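Local atomic coordinates of Sqt1 (Chaetomium thermophilum, PDB entry 4ZOY), a protein that probably acts as a dedicated WD40-repeat chaperone in ribosome biogenesis, capturing a nascent ribosomal protein, Rpl10 in its yeast relative, as it is being made. Residues I30-S36 with S91-F97; F83-H88 with M114-A118. All coordinates share one frame; numbering follows the deposited sequence.

Contact 1. Residues I30-S36 with S91-F97; sequences IVATGGS and SINALTF
G35 O is approached by two donors of the neighbouring propeller blade: the N-H of I92, with I92 N 3.0 Å from G35 O, and more weakly the CA-H of S91. The I92 hydrogen bond has an angle of 155°, but I92 N stands above the carbonyl plane, 54° out of it, and so not on a lone pair. The two strands belong to adjacent blades of the WD40 propeller: strand 30-36 is the second strand of one blade and strand 92-97 the first of the next; they run antiparallel. The pairing is completed by G35 CA, whose hydrogen points at the buried I92 O over 3.4 Å. G34 lets the backbones close in, since a CB there would clash with I92 CG2. L95 CD1 then presses on the peptide link, 3.4 Å from G34 N. Toward the other end F97, its CG anti to the carbonyl carbon (chi1 -73°), brings its ring edge to A32 N, and I30 CG2 lies 3.8 Å from F97 CZ, the two side chains crossing at about a right angle. H24 meets the F97 ring as well. At the end where the backbones are closest, one water bridges the two hydroxyls, 3.0 Å from S36 OG and 2.8 Å from S91 OG.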
ATOM      1  N   ILE A  30       7.604  10.084  12.357  1.00 17.67           N
ATOM      2  CA  ILE A  30       8.734   9.270  11.952  1.00 19.35           C
ATOM      3  C   ILE A  30       8.389   8.549  10.660  1.00 18.92           C
ATOM      4  O   ILE A  30       7.511   7.687  10.631  1.00 17.83           O
ATOM      5  CB  ILE A  30       9.130   8.264  13.042  1.00 22.00           C
ATOM      6  CG1 ILE A  30       9.487   9.011  14.330  1.00 24.18           C
ATOM      7  CG2 ILE A  30      10.287   7.388  12.576  1.00 24.08           C
ATOM      8  CD1 ILE A  30       9.939   8.110  15.451  1.00 34.16           C
ATOM      9  N   VAL A  31       9.075   8.933   9.591  1.00 18.28           N
ATOM     10  CA  VAL A  31       8.791   8.444   8.252  1.00 17.02           C
ATOM     11  C   VAL A  31      10.082   8.011   7.567  1.00 20.64           C
ATOM     12  O   VAL A  31      11.089   8.712   7.644  1.00 21.15           O
ATOM     13  CB  VAL A  31       8.091   9.527   7.412  1.00 19.23           C
ATOM     14  CG1 VAL A  31       7.913   9.076   5.988  1.00 23.98           C
ATOM     15  CG2 VAL A  31       6.748   9.895   8.031  1.00 18.03           C
ATOM     16  N   ALA A  32      10.049   6.851   6.916  1.00 16.24           N
ATOM     17  CA  ALA A  32      11.171   6.350   6.135  1.00 16.97           C
ATOM     18  C   ALA A  32      10.867   6.435   4.646  1.00 17.41           C
ATOM     19  O   ALA A  32       9.752   6.146   4.216  1.00 16.20           O
ATOM     20  CB  ALA A  32      11.497   4.915   6.527  1.00 19.61           C
ATOM     21  N   THR A  33      11.866   6.825   3.855  1.00 15.39           N
ATOM     22  CA  THR A  33      11.703   6.930   2.412  1.00 13.87           C
ATOM     23  C   THR A  33      12.823   6.169   1.723  1.00 15.05           C
ATOM     24  O   THR A  33      13.910   6.046   2.260  1.00 16.19           O
ATOM     25  CB  THR A  33      11.677   8.407   1.943  1.00 15.75           C
ATOM     26  OG1 THR A  33      12.891   9.058   2.334  1.00 17.11           O
ATOM     27  CG2 THR A  33      10.502   9.135   2.575  1.00 15.35           C
ATOM     28  N   GLY A  34      12.556   5.642   0.540  1.00 14.08           N
ATOM     29  CA  GLY A  34      13.520   4.770  -0.101  1.00 15.41           C
ATOM     30  C   GLY A  34      13.388   4.777  -1.610  1.00 14.06           C
ATOM     31  O   GLY A  34      12.290   4.854  -2.166  1.00 16.10           O
ATOM     32  N   GLY A  35      14.519   4.684  -2.300  1.00 14.90           N
ATOM     33  CA  GLY A  35      14.443   4.605  -3.742  1.00 14.74           C
ATOM     34  C   GLY A  35      15.751   4.322  -4.444  1.00 16.12           C
ATOM     35  O   GLY A  35      16.618   3.589  -3.932  1.00 16.71           O
ATOM     36  N   SER A  36      15.863   4.923  -5.622  1.00 16.46           N
ATOM     37  CA  SER A  36      16.974   4.700  -6.543  1.00 17.38           C
ATOM     38  C   SER A  36      17.933   5.877  -6.505  1.00 18.05           C
ATOM     39  O   SER A  36      17.507   7.022  -6.388  1.00 18.54           O
ATOM     40  CB  SER A  36      16.436   4.492  -7.953  1.00 18.74           C
ATOM     41  OG  SER A  36      17.490   4.558  -8.915  1.00 20.47           O
ATOM     42  N   SER A  91      17.686  -0.417  -6.307  1.00 19.12           N
ATOM     43  CA  SER A  91      16.678   0.475  -5.718  1.00 18.82           C
ATOM     44  C   SER A  91      15.932  -0.103  -4.530  1.00 18.65           C
ATOM     45  O   SER A  91      15.546  -1.263  -4.547  1.00 19.33           O
ATOM     46  CB  SER A  91      15.651   0.865  -6.774  1.00 20.91           C
ATOM     47  OG  SER A  91      16.297   1.387  -7.924  1.00 25.69           O
ATOM     48  N   ILE A  92      15.723   0.711  -3.504  1.00 17.61           N
ATOM     49  CA  ILE A  92      14.769   0.322  -2.459  1.00 15.02           C
ATOM     50  C   ILE A  92      13.362   0.474  -3.024  1.00 18.69           C
ATOM     51  O   ILE A  92      13.003   1.535  -3.522  1.00 18.33           O
ATOM     52  CB  ILE A  92      14.913   1.148  -1.181  1.00 14.81           C
ATOM     53  CG1 ILE A  92      16.297   0.914  -0.555  1.00 19.17           C
ATOM     54  CG2 ILE A  92      13.792   0.775  -0.197  1.00 16.68           C
ATOM     55  CD1 ILE A  92      16.544   1.652   0.751  1.00 19.57           C
ATOM     56  N   ASN A  93      12.574  -0.594  -2.939  1.00 16.82           N
ATOM     57  CA  ASN A  93      11.267  -0.653  -3.574  1.00 17.78           C
ATOM     58  C   ASN A  93      10.125  -0.791  -2.567  1.00 15.57           C
ATOM     59  O   ASN A  93       8.952  -0.594  -2.907  1.00 16.95           O
ATOM     60  CB  ASN A  93      11.236  -1.833  -4.552  1.00 18.82           C
ATOM     61  CG  ASN A  93      10.116  -1.723  -5.558  1.00 27.74           C
ATOM     62  OD1 ASN A  93       9.862  -0.653  -6.109  1.00 28.20           O
ATOM     63  ND2 ASN A  93       9.438  -2.834  -5.805  1.00 28.04           N
ATOM     64  N   ALA A  94      10.482  -1.135  -1.333  1.00 14.49           N
ATOM     65  CA  ALA A  94       9.505  -1.386  -0.286  1.00 15.03           C
ATOM     66  C   ALA A  94      10.088  -1.012   1.068  1.00 15.70           C
ATOM     67  O   ALA A  94      11.279  -1.235   1.310  1.00 16.27           O
ATOM     68  CB  ALA A  94       9.085  -2.852  -0.301  1.00 16.11           C
ATOM     69  N   LEU A  95       9.250  -0.428   1.921  1.00 15.33           N
ATOM     70  CA  LEU A  95       9.588  -0.097   3.306  1.00 15.50           C
ATOM     71  C   LEU A  95       8.415  -0.373   4.201  1.00 17.00           C
ATOM     72  O   LEU A  95       7.271  -0.110   3.822  1.00 16.82           O
ATOM     73  CB  LEU A  95       9.954   1.375   3.463  1.00 17.14           C
ATOM     74  CG  LEU A  95      11.299   1.798   2.895  1.00 16.64           C
ATOM     75  CD1 LEU A  95      11.279   3.313   2.725  1.00 16.88           C
ATOM     76  CD2 LEU A  95      12.424   1.368   3.826  1.00 15.77           C
ATOM     77  N   THR A  96       8.683  -0.866   5.403  1.00 15.81           N
ATOM     78  CA  THR A  96       7.624  -0.914   6.388  1.00 14.13           C
ATOM     79  C   THR A  96       8.165  -0.851   7.813  1.00 15.28           C
ATOM     80  O   THR A  96       9.244  -1.367   8.110  1.00 17.52           O
ATOM     81  CB  THR A  96       6.753  -2.174   6.204  1.00 23.52           C
ATOM     82  OG1 THR A  96       5.553  -2.050   6.985  1.00 22.71           O
ATOM     83  CG2 THR A  96       7.505  -3.394   6.618  1.00 23.05           C
ATOM     84  N   PHE A  97       7.432  -0.150   8.666  1.00 15.17           N
ATOM     85  CA  PHE A  97       7.568  -0.306  10.104  1.00 15.51           C
ATOM     86  C   PHE A  97       6.654  -1.447  10.501  1.00 19.87           C
ATOM     87  O   PHE A  97       5.544  -1.554   9.984  1.00 24.25           O
ATOM     88  CB  PHE A  97       7.182   0.968  10.861  1.00 16.96           C
ATOM     89  CG  PHE A  97       8.187   2.080  10.742  1.00 16.85           C
ATOM     90  CD1 PHE A  97       9.269   2.148  11.605  1.00 19.97           C
ATOM     91  CD2 PHE A  97       8.037   3.070   9.784  1.00 17.05           C
ATOM     92  CE1 PHE A  97      10.198   3.179  11.501  1.00 21.54           C
ATOM     93  CE2 PHE A  97       8.967   4.105   9.675  1.00 20.08           C
ATOM     94  CZ  PHE A  97      10.041   4.156  10.536  1.00 22.19           C
TER
HETATM   95  O   HOH W   1      19.006   2.074  -8.363  1.00 26.54           O

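Contact 2. Residues F83-H88 with M114-A118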
ATOM      1  N   PHE A  83      18.456   9.148  10.119  1.00 24.27           N
ATOM      2  CA  PHE A  83      19.085   7.855   9.861  1.00 22.10           C
ATOM      3  C   PHE A  83      19.213   7.631   8.367  1.00 23.16           C
ATOM      4  O   PHE A  83      18.402   8.132   7.589  1.00 22.45           O
ATOM      5  CB  PHE A  83      18.286   6.711  10.497  1.00 24.96           C
ATOM      6  CG  PHE A  83      18.997   5.384  10.468  1.00 24.34           C
ATOM      7  CD1 PHE A  83      20.137   5.177  11.233  1.00 27.59           C
ATOM      8  CD2 PHE A  83      18.521   4.339   9.685  1.00 25.73           C
ATOM      9  CE1 PHE A  83      20.792   3.957  11.216  1.00 29.32           C
ATOM     10  CE2 PHE A  83      19.170   3.114   9.664  1.00 24.13           C
ATOM     11  CZ  PHE A  83      20.312   2.924  10.431  1.00 29.13           C
ATOM     12  N   GLU A  84      20.237   6.880   7.972  1.00 25.29           N
ATOM     13  CA  GLU A  84      20.448   6.537   6.574  1.00 21.17           C
ATOM     14  C   GLU A  84      20.406   5.031   6.397  1.00 24.04           C
ATOM     15  O   GLU A  84      21.008   4.286   7.175  1.00 25.74           O
ATOM     16  CB  GLU A  84      21.783   7.090   6.065  1.00 26.20           C
ATOM     17  CG  GLU A  84      21.837   8.606   6.032  1.00 28.80           C
ATOM     18  CD  GLU A  84      23.065   9.134   5.312  1.00 31.22           C
ATOM     19  OE1 GLU A  84      23.613   8.417   4.452  1.00 32.55           O
ATOM     20  OE2 GLU A  84      23.461  10.282   5.600  1.00 40.96           O
ATOM     21  N   ILE A  85      19.687   4.583   5.375  1.00 23.09           N
ATOM     22  CA  ILE A  85      19.587   3.165   5.085  1.00 21.30           C
ATOM     23  C   ILE A  85      20.512   2.799   3.937  1.00 22.19           C
ATOM     24  O   ILE A  85      20.236   3.110   2.778  1.00 21.00           O
ATOM     25  CB  ILE A  85      18.139   2.761   4.731  1.00 21.53           C
ATOM     26  CG1 ILE A  85      17.187   3.143   5.866  1.00 25.96           C
ATOM     27  CG2 ILE A  85      18.070   1.265   4.428  1.00 25.60           C
ATOM     28  CD1 ILE A  85      15.714   3.026   5.475  1.00 27.05           C
ATOM     29  N   ASP A  86      21.621   2.140   4.272  1.00 24.37           N
ATOM     30  CA  ASP A  86      22.607   1.714   3.286  1.00 24.16           C
ATOM     31  C   ASP A  86      22.646   0.198   3.164  1.00 26.09           C
ATOM     32  O   ASP A  86      22.175  -0.512   4.047  1.00 28.05           O
ATOM     33  CB  ASP A  86      23.998   2.232   3.664  1.00 26.56           C
ATOM     34  CG  ASP A  86      24.083   3.748   3.651  1.00 29.65           C
ATOM     35  OD1 ASP A  86      23.620   4.361   2.672  1.00 30.19           O
ATOM     36  OD2 ASP A  86      24.613   4.323   4.624  1.00 34.96           O
ATOM     37  N   GLY A  87      23.215  -0.296   2.074  1.00 24.18           N
ATOM     38  CA  GLY A  87      23.376  -1.728   1.903  1.00 28.63           C
ATOM     39  C   GLY A  87      22.631  -2.317   0.722  1.00 26.88           C
ATOM     40  O   GLY A  87      22.879  -3.458   0.335  1.00 28.74           O
ATOM     41  N   HIS A  88      21.703  -1.560   0.148  1.00 21.49           N
ATOM     42  CA  HIS A  88      21.008  -2.038  -1.034  1.00 22.14           C
ATOM     43  C   HIS A  88      21.799  -1.690  -2.287  1.00 23.84           C
ATOM     44  O   HIS A  88      22.197  -0.538  -2.485  1.00 24.63           O
ATOM     45  CB  HIS A  88      19.592  -1.465  -1.108  1.00 20.81           C
ATOM     46  CG  HIS A  88      18.659  -2.046  -0.094  1.00 22.26           C
ATOM     47  ND1 HIS A  88      18.010  -3.252  -0.286  1.00 22.33           N
ATOM     48  CD2 HIS A  88      18.259  -1.592   1.113  1.00 19.39           C
ATOM     49  CE1 HIS A  88      17.261  -3.511   0.767  1.00 18.96           C
ATOM     50  NE2 HIS A  88      17.386  -2.521   1.631  1.00 19.11           N
ATOM     51  N   MET A 114      16.269  -8.011   1.946  1.00 21.51           N
ATOM     52  CA  MET A 114      15.411  -7.519   3.004  1.00 19.60           C
ATOM     53  C   MET A 114      16.287  -7.181   4.205  1.00 24.28           C
ATOM     54  O   MET A 114      16.874  -8.067   4.824  1.00 25.11           O
ATOM     55  CB  MET A 114      14.345  -8.556   3.381  1.00 19.99           C
ATOM     56  CG  MET A 114      13.396  -8.066   4.448  1.00 19.58           C
ATOM     57  SD  MET A 114      12.145  -9.265   4.992  1.00 22.65           S
ATOM     58  CE  MET A 114      13.167 -10.427   5.917  1.00 20.05           C
ATOM     59  N   ARG A 115      16.400  -5.895   4.520  1.00 18.56           N
ATOM     60  CA  ARG A 115      17.239  -5.471   5.636  1.00 19.30           C
ATOM     61  C   ARG A 115      16.381  -5.086   6.817  1.00 18.38           C
ATOM     62  O   ARG A 115      15.436  -4.301   6.690  1.00 19.08           O
ATOM     63  CB  ARG A 115      18.153  -4.315   5.223  1.00 19.86           C
ATOM     64  CG  ARG A 115      19.153  -4.746   4.167  1.00 20.99           C
ATOM     65  CD  ARG A 115      20.067  -3.619   3.710  1.00 24.12           C
ATOM     66  NE  ARG A 115      20.853  -3.038   4.791  1.00 27.91           N
ATOM     67  CZ  ARG A 115      22.021  -3.517   5.210  1.00 27.60           C
ATOM     68  NH1 ARG A 115      22.531  -4.607   4.652  1.00 29.67           N
ATOM     69  NH2 ARG A 115      22.672  -2.908   6.193  1.00 26.14           N
ATOM     70  N   VAL A 116      16.714  -5.658   7.971  1.00 18.31           N
ATOM     71  CA  VAL A 116      15.936  -5.482   9.186  1.00 19.72           C
ATOM     72  C   VAL A 116      16.672  -4.627  10.219  1.00 22.23           C
ATOM     73  O   VAL A 116      17.798  -4.946  10.621  1.00 23.56           O
ATOM     74  CB  VAL A 116      15.587  -6.848   9.820  1.00 20.78           C
ATOM     75  CG1 VAL A 116      14.843  -6.657  11.129  1.00 23.26           C
ATOM     76  CG2 VAL A 116      14.789  -7.707   8.837  1.00 20.09           C
ATOM     77  N   TYR A 117      16.023  -3.548  10.642  1.00 21.64           N
ATOM     78  CA  TYR A 117      16.569  -2.623  11.627  1.00 20.97           C
ATOM     79  C   TYR A 117      15.701  -2.581  12.868  1.00 23.97           C
ATOM     80  O   TYR A 117      14.479  -2.439  12.771  1.00 21.34           O
ATOM     81  CB  TYR A 117      16.676  -1.204  11.046  1.00 21.34           C
ATOM     82  CG  TYR A 117      17.579  -1.076   9.837  1.00 22.37           C
ATOM     83  CD1 TYR A 117      17.120  -1.381   8.560  1.00 23.11           C
ATOM     84  CD2 TYR A 117      18.887  -0.631   9.969  1.00 25.27           C
ATOM     85  CE1 TYR A 117      17.936  -1.265   7.454  1.00 22.73           C
ATOM     86  CE2 TYR A 117      19.714  -0.515   8.870  1.00 24.43           C
ATOM     87  CZ  TYR A 117      19.239  -0.831   7.617  1.00 26.88           C
ATOM     88  OH  TYR A 117      20.067  -0.714   6.527  1.00 25.16           O
ATOM     89  N   ALA A 118      16.322  -2.694  14.037  1.00 24.64           N
ATOM     90  CA  ALA A 118      15.600  -2.492  15.281  1.00 24.97           C
ATOM     91  C   ALA A 118      15.393  -0.999  15.507  1.00 29.03           C
ATOM     92  O   ALA A 118      16.292  -0.197  15.253  1.00 32.61           O
ATOM     93  CB  ALA A 118      16.355  -3.118  16.450  1.00 28.14           C
TER
HETATM   94  O   HOH W   2      21.991   1.163   6.942  1.00 30.57           O
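Within one WD sequence repeat, the outer strand of a blade and its glycine-histidine turn, residues 83-88, lie against the third strand of the following blade, residues 114-118. H88 is held by S107 at NE2 and by D111 at ND1. Its ring is thereby fixed as a platform for R115, whose CD lies over one face, 3.9 Å from the H88 ring centroid, in a CH-pi contact. The arginine chain bends about its CG-CD bond (chi3 59°), which turns the guanidinium toward Y117: R115 NE donates to Y117 OH over 3.0 Å at 166°, with the hydroxyl lying in the guanidinium plane. D86 O sits over a face of the same group; although 2.9 Å from R115 NE, it makes a poor angle and is no hydrogen bond, so the approach is probably electrostatic. E135 pairs with R115 NH1, and F132 adds a cation-pi contact. With R115 cut back to an alanine, E135 is likely to lose its charge partner and Y117 OH its N-H donor, and a gap would probably open over the H88 face. The Y117 ring receives the edge of F83 on its face, an offset edge-to-face pair with centroids 5.5 Å apart and planes at 77°, while I85 CG2 packs 3.9 Å from Y117 CE1. A water ties the hydroxyl to the opposing backbone: it lies 2.7 Å from Y117 OH, accepts from D86 N at 2.9 Å, and donates to E84 O. Y117, probably at the position usually taken by the tryptophan of the repeat, bonds to R115 instead, whereas the bonds of H88 to S107 and D111 match the histidine, serine and aspartate of the WD40 structural tetrad.

Overall arrangement
From the N terminus the chain enters contact 1 at strand 30-36, finishes that blade through strands 45-51 and 83-85, and reaches contact 2 at 83-88 before strand 92-97 opens the next blade and closes the loop of contact 1. Strand 104-109 follows, and strand 114-120 closes contact 2, so the two loops cross. Both join the same two neighbouring blades of an eight-bladed propeller: the centre of contact 1 lies about 12 Å from the centre of the chain, that of contact 2 about 20 Å, toward the rim. I85 links them, its CG2 4.0 Å from I92 CD1 and its CD1 4.0 Å from L95 CD2.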